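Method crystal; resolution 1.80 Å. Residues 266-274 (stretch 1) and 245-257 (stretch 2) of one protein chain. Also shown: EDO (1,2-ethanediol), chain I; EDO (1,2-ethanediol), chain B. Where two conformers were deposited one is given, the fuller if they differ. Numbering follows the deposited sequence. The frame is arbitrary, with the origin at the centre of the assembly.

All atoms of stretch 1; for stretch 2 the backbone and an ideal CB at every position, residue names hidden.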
# COMPACT_ATOMS: atom_id res chain seq x y z
N TYR A 266 -4.06 -19.86 -5.94
CA TYR A 266 -4.85 -20.98 -6.48
C TYR A 266 -5.37 -20.78 -7.89
O TYR A 266 -5.70 -21.78 -8.55
CB TYR A 266 -6.06 -21.25 -5.57
CG TYR A 266 -5.67 -21.57 -4.13
CD1 TYR A 266 -5.33 -22.87 -3.76
CD2 TYR A 266 -5.66 -20.58 -3.15
CE1 TYR A 266 -4.95 -23.17 -2.45
CE2 TYR A 266 -5.29 -20.87 -1.83
CZ TYR A 266 -4.94 -22.17 -1.49
OH TYR A 266 -4.59 -22.47 -0.19
N LEU A 267 -5.53 -19.53 -8.33
CA LEU A 267 -6.11 -19.23 -9.65
C LEU A 267 -5.31 -19.89 -10.77
O LEU A 267 -4.12 -19.61 -10.94
CB LEU A 267 -6.18 -17.71 -9.86
CG LEU A 267 -6.93 -17.23 -11.12
CD1 LEU A 267 -8.42 -17.62 -11.09
CD2 LEU A 267 -6.81 -15.74 -11.28
N ALA A 268 -5.96 -20.80 -11.54
CA ALA A 268 -5.30 -21.56 -12.61
C ALA A 268 -5.74 -21.11 -14.01
O ALA A 268 -5.00 -21.31 -14.98
CB ALA A 268 -5.59 -23.06 -12.44
N SER A 269 -6.93 -20.51 -14.12
CA SER A 269 -7.46 -20.12 -15.42
C SER A 269 -8.19 -18.79 -15.30
O SER A 269 -9.00 -18.64 -14.41
CB SER A 269 -8.43 -21.19 -15.91
OG SER A 269 -9.03 -20.83 -17.15
N VAL A 270 -7.91 -17.85 -16.21
CA VAL A 270 -8.64 -16.57 -16.18
C VAL A 270 -9.19 -16.29 -17.58
O VAL A 270 -8.53 -16.60 -18.58
CB VAL A 270 -7.80 -15.39 -15.60
CG1 VAL A 270 -6.57 -15.07 -16.46
CG2 VAL A 270 -8.65 -14.14 -15.37
N LYS A 271 -10.41 -15.71 -17.65
CA LYS A 271 -11.03 -15.34 -18.92
C LYS A 271 -11.42 -13.88 -18.86
O LYS A 271 -12.00 -13.43 -17.87
CB LYS A 271 -12.22 -16.25 -19.25
CG LYS A 271 -11.75 -17.66 -19.59
CD LYS A 271 -12.86 -18.66 -19.87
CE LYS A 271 -12.29 -20.05 -20.06
NZ LYS A 271 -11.29 -20.12 -21.16
N MSE A 272 -11.04 -13.11 -19.89
CA MSE A 272 -11.33 -11.67 -19.98
C MSE A 272 -12.44 -11.44 -20.99
O MSE A 272 -12.32 -11.97 -22.09
CB MSE A 272 -10.11 -10.86 -20.48
CG MSE A 272 -8.94 -10.91 -19.62
SE MSE A 272 -7.65 -9.73 -20.45
CE MSE A 272 -6.16 -10.74 -19.73
N PRO A 273 -13.43 -10.56 -20.69
CA PRO A 273 -14.41 -10.19 -21.71
C PRO A 273 -13.79 -9.19 -22.68
O PRO A 273 -12.81 -8.50 -22.31
CB PRO A 273 -15.53 -9.55 -20.88
CG PRO A 273 -14.80 -8.86 -19.77
CD PRO A 273 -13.63 -9.79 -19.44
N ASP A 274 -14.40 -9.01 -23.87
CA ASP A 274 -13.89 -8.05 -24.85
C ASP A 274 -14.14 -6.59 -24.41
O ASP A 274 -13.55 -5.68 -25.00
CB ASP A 274 -14.45 -8.32 -26.24
CG ASP A 274 -13.98 -9.64 -26.84
OD1 ASP A 274 -12.89 -10.13 -26.45
OD2 ASP A 274 -14.70 -10.19 -27.70
N UNK A 245 -10.31 -22.56 -8.96
CA UNK A 245 -9.29 -22.72 -10.01
C UNK A 245 -9.53 -21.81 -11.20
O UNK A 245 -8.58 -21.53 -11.91
CB UNK A 245 -9.25 -24.17 -10.49
N UNK A 246 -10.78 -21.38 -11.45
CA UNK A 246 -11.08 -20.54 -12.61
C UNK A 246 -11.86 -19.29 -12.23
O UNK A 246 -12.66 -19.30 -11.28
CB UNK A 246 -11.87 -21.34 -13.65
N UNK A 247 -11.66 -18.23 -13.02
CA UNK A 247 -12.43 -17.00 -12.83
C UNK A 247 -12.69 -16.39 -14.19
O UNK A 247 -11.81 -16.37 -15.03
CB UNK A 247 -11.70 -16.01 -11.92
N UNK A 248 -13.92 -15.95 -14.42
CA UNK A 248 -14.28 -15.23 -15.64
C UNK A 248 -14.59 -13.80 -15.24
O UNK A 248 -15.52 -13.55 -14.46
CB UNK A 248 -15.47 -15.88 -16.36
N UNK A 249 -13.81 -12.86 -15.76
CA UNK A 249 -14.03 -11.44 -15.47
C UNK A 249 -15.38 -11.04 -16.12
O UNK A 249 -15.58 -11.32 -17.31
CB UNK A 249 -12.88 -10.58 -15.99
N UNK A 250 -16.31 -10.41 -15.38
CA UNK A 250 -17.62 -10.10 -15.98
C UNK A 250 -17.57 -9.13 -17.13
O UNK A 250 -16.79 -8.17 -17.15
CB UNK A 250 -18.56 -9.53 -14.91
N UNK A 251 -18.47 -9.36 -18.08
CA UNK A 251 -18.74 -8.41 -19.15
C UNK A 251 -19.17 -7.09 -18.48
O UNK A 251 -19.91 -7.12 -17.50
CB UNK A 251 -19.81 -8.94 -20.11
N UNK A 252 -18.65 -5.96 -18.95
CA UNK A 252 -18.93 -4.67 -18.34
C UNK A 252 -17.72 -4.12 -17.60
O UNK A 252 -17.72 -2.95 -17.18
CB UNK A 252 -20.12 -4.79 -17.38
N UNK A 253 -16.67 -4.95 -17.45
CA UNK A 253 -15.39 -4.54 -16.85
C UNK A 253 -14.55 -3.96 -17.98
O UNK A 253 -14.36 -4.63 -19.00
CB UNK A 253 -14.68 -5.70 -16.16
N UNK A 254 -14.09 -2.71 -17.84
CA UNK A 254 -13.32 -2.04 -18.89
C UNK A 254 -11.82 -2.10 -18.66
O UNK A 254 -11.04 -1.87 -19.59
CB UNK A 254 -13.76 -0.58 -19.00
N UNK A 255 -11.41 -2.39 -17.43
CA UNK A 255 -10.00 -2.36 -17.07
C UNK A 255 -9.69 -3.33 -15.95
O UNK A 255 -10.49 -3.48 -15.02
CB UNK A 255 -9.58 -0.94 -16.66
N UNK A 256 -8.52 -3.98 -16.03
CA UNK A 256 -7.96 -4.77 -14.94
C UNK A 256 -6.90 -3.84 -14.37
O UNK A 256 -5.91 -3.56 -15.06
CB UNK A 256 -7.40 -6.12 -15.39
N UNK A 257 -7.12 -3.31 -13.15
CA UNK A 257 -6.22 -2.33 -12.58
C UNK A 257 -4.87 -2.98 -12.15
O UNK A 257 -4.74 -4.21 -12.09
CB UNK A 257 -6.89 -1.65 -11.39
C1 EDO I . -12.42 -13.42 -25.20
O1 EDO I . -13.08 -12.25 -24.75
C2 EDO I . -12.46 -13.50 -26.76
O2 EDO I . -11.72 -12.43 -27.32
C1 EDO B . -0.31 1.01 -16.26
O1 EDO B . -0.80 0.48 -15.02
C2 EDO B . -0.95 0.29 -17.48
O2 EDO B . -2.16 0.93 -17.86

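Position 245 has its CB directed away from stretch 1, 4.3 Å from Ala268 CB, and phi is -67°. A proline or a small residue would fit, as would many others. It is Pro245. Pro245 O accepts two hydrogen bonds, from Ala268 N (2.7 Å) and Ser269 N (2.9 Å), and this fork opens a short parallel ladder.

Position 246 pairs with Ser269. Its CB lies on the same face as Ser269 and Lys271, 4.0 Å from Ser269 O. Small or polar residues suit it, and larger ones are not excluded. It is Ala246, whose CA makes a CA-H...O contact with Ser269 O at 3.3 Å.

Position 247 turns to the other face, with Val270. Its CB is 3.7 Å from Leu267 CD1 and 5.0 Å from Val270 CG2, so an apolar side chain is expected, aliphatic or aromatic. It is Phe247, chi1 t. The end of the side chain leads away. The backbone of Phe247 bonds to the residues before and after Val270: Phe247 N donates to Ser269 O (3.0 Å) and Phe247 O accepts from Lys271 N (3.0 Å).

Position 248 returns to the face of Ser269 and Lys271, its CB 4.4 Å from Lys271 CB. A long polar chain would suit, as would a smaller residue. It is Lys248, and its end leads away.

Position 249 points toward stretch 1. Its CB is 3.5 Å from Lys271 O and 3.6 Å from Pro273 CD. Valine, leucine or isoleucine would each suit this largely apolar setting. It is Ile249. Its CD1 reaches Val270 CG2 and Met272 CG, both at 4.1 Å. Ile249 N donates to Lys271 O at 2.8 Å.

Position 250 points away, and phi of -65° allows proline. It is Pro250, first residue of a type II turn.

At 251 CB points sideways, 4.4 Å from Pro273 CB. Many side chains would suit, polar or apolar. It is Asn251, whose CA lies 3.8 Å from Pro273 CB.

Position 252 has phi 108°, psi -9°. A CB would jam against the preceding carbonyl O, so glycine is called for. It is Gly252.

At 253 the CA-to-CB bond points sideways, with CB 4.8 Å from Pro273 CG. Small aliphatics fit; it is Val253.

At 254 and 255 stretch 1 sets no limit, so most residues would suit. They are Ala254 and Arg255.

Position 256 points toward stretch 1, but its CB has nothing of it within 5.5 Å. Contact needs a longer chain; an apolar one would suit the selenium of Met272. It is Ile256, whose CD1 meets Met272 SE at 3.9 Å.

Position 257 is equally free. It is Glu257, whose OE1 forms a salt bridge with Arg255 NE (2.7 Å).

Stretch 2 245-257: PAFKIPNGVARIE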
# COMPACT_ATOMS: atom_id res chain seq x y z
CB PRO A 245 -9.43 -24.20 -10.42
CG PRO A 245 -10.19 -24.84 -9.33
CD PRO A 245 -11.09 -23.79 -8.78
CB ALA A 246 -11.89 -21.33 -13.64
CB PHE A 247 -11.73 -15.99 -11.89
CG PHE A 247 -12.56 -14.74 -11.66
CD1 PHE A 247 -13.77 -14.80 -10.96
CD2 PHE A 247 -12.15 -13.50 -12.16
CE1 PHE A 247 -14.55 -13.65 -10.76
CE2 PHE A 247 -12.91 -12.34 -11.92
CZ PHE A 247 -14.11 -12.42 -11.24
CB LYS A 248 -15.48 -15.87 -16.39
CG LYS A 248 -15.84 -15.12 -17.68
CD LYS A 248 -16.99 -15.80 -18.46
CE LYS A 248 -18.39 -15.54 -17.88
NZ LYS A 248 -19.38 -16.53 -18.45
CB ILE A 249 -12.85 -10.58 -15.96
CG1 ILE A 249 -11.56 -10.93 -15.16
CG2 ILE A 249 -13.18 -9.07 -15.87
CD1 ILE A 249 -10.26 -10.41 -15.81
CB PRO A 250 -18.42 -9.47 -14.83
CG PRO A 250 -17.72 -9.90 -13.58
CD PRO A 250 -16.27 -10.09 -13.94
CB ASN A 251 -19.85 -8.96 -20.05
CG ASN A 251 -20.24 -8.04 -21.16
OD1 ASN A 251 -19.40 -7.33 -21.71
ND2 ASN A 251 -21.53 -8.04 -21.53
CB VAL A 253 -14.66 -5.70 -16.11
CG1 VAL A 253 -13.23 -5.28 -15.71
CG2 VAL A 253 -15.46 -6.14 -14.88
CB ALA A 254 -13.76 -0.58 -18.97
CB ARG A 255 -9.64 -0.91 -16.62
CG ARG A 255 -8.24 -0.77 -15.93
CD ARG A 255 -7.64 0.60 -16.07
NE ARG A 255 -6.35 0.71 -15.37
CZ ARG A 255 -5.15 0.61 -15.95
NH1 ARG A 255 -5.05 0.36 -17.25
NH2 ARG A 255 -4.04 0.76 -15.23
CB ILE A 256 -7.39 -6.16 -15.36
CG1 ILE A 256 -8.46 -7.03 -16.04
CG2 ILE A 256 -6.80 -6.87 -14.12
CD1 ILE A 256 -7.84 -8.14 -16.94
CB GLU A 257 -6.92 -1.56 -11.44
CG GLU A 257 -6.26 -0.25 -11.01
CD GLU A 257 -5.81 0.64 -12.16
OE1 GLU A 257 -6.69 1.30 -12.77
OE2 GLU A 257 -4.61 0.60 -12.52
O HOH W 1 -11.57 -19.07 -16.51
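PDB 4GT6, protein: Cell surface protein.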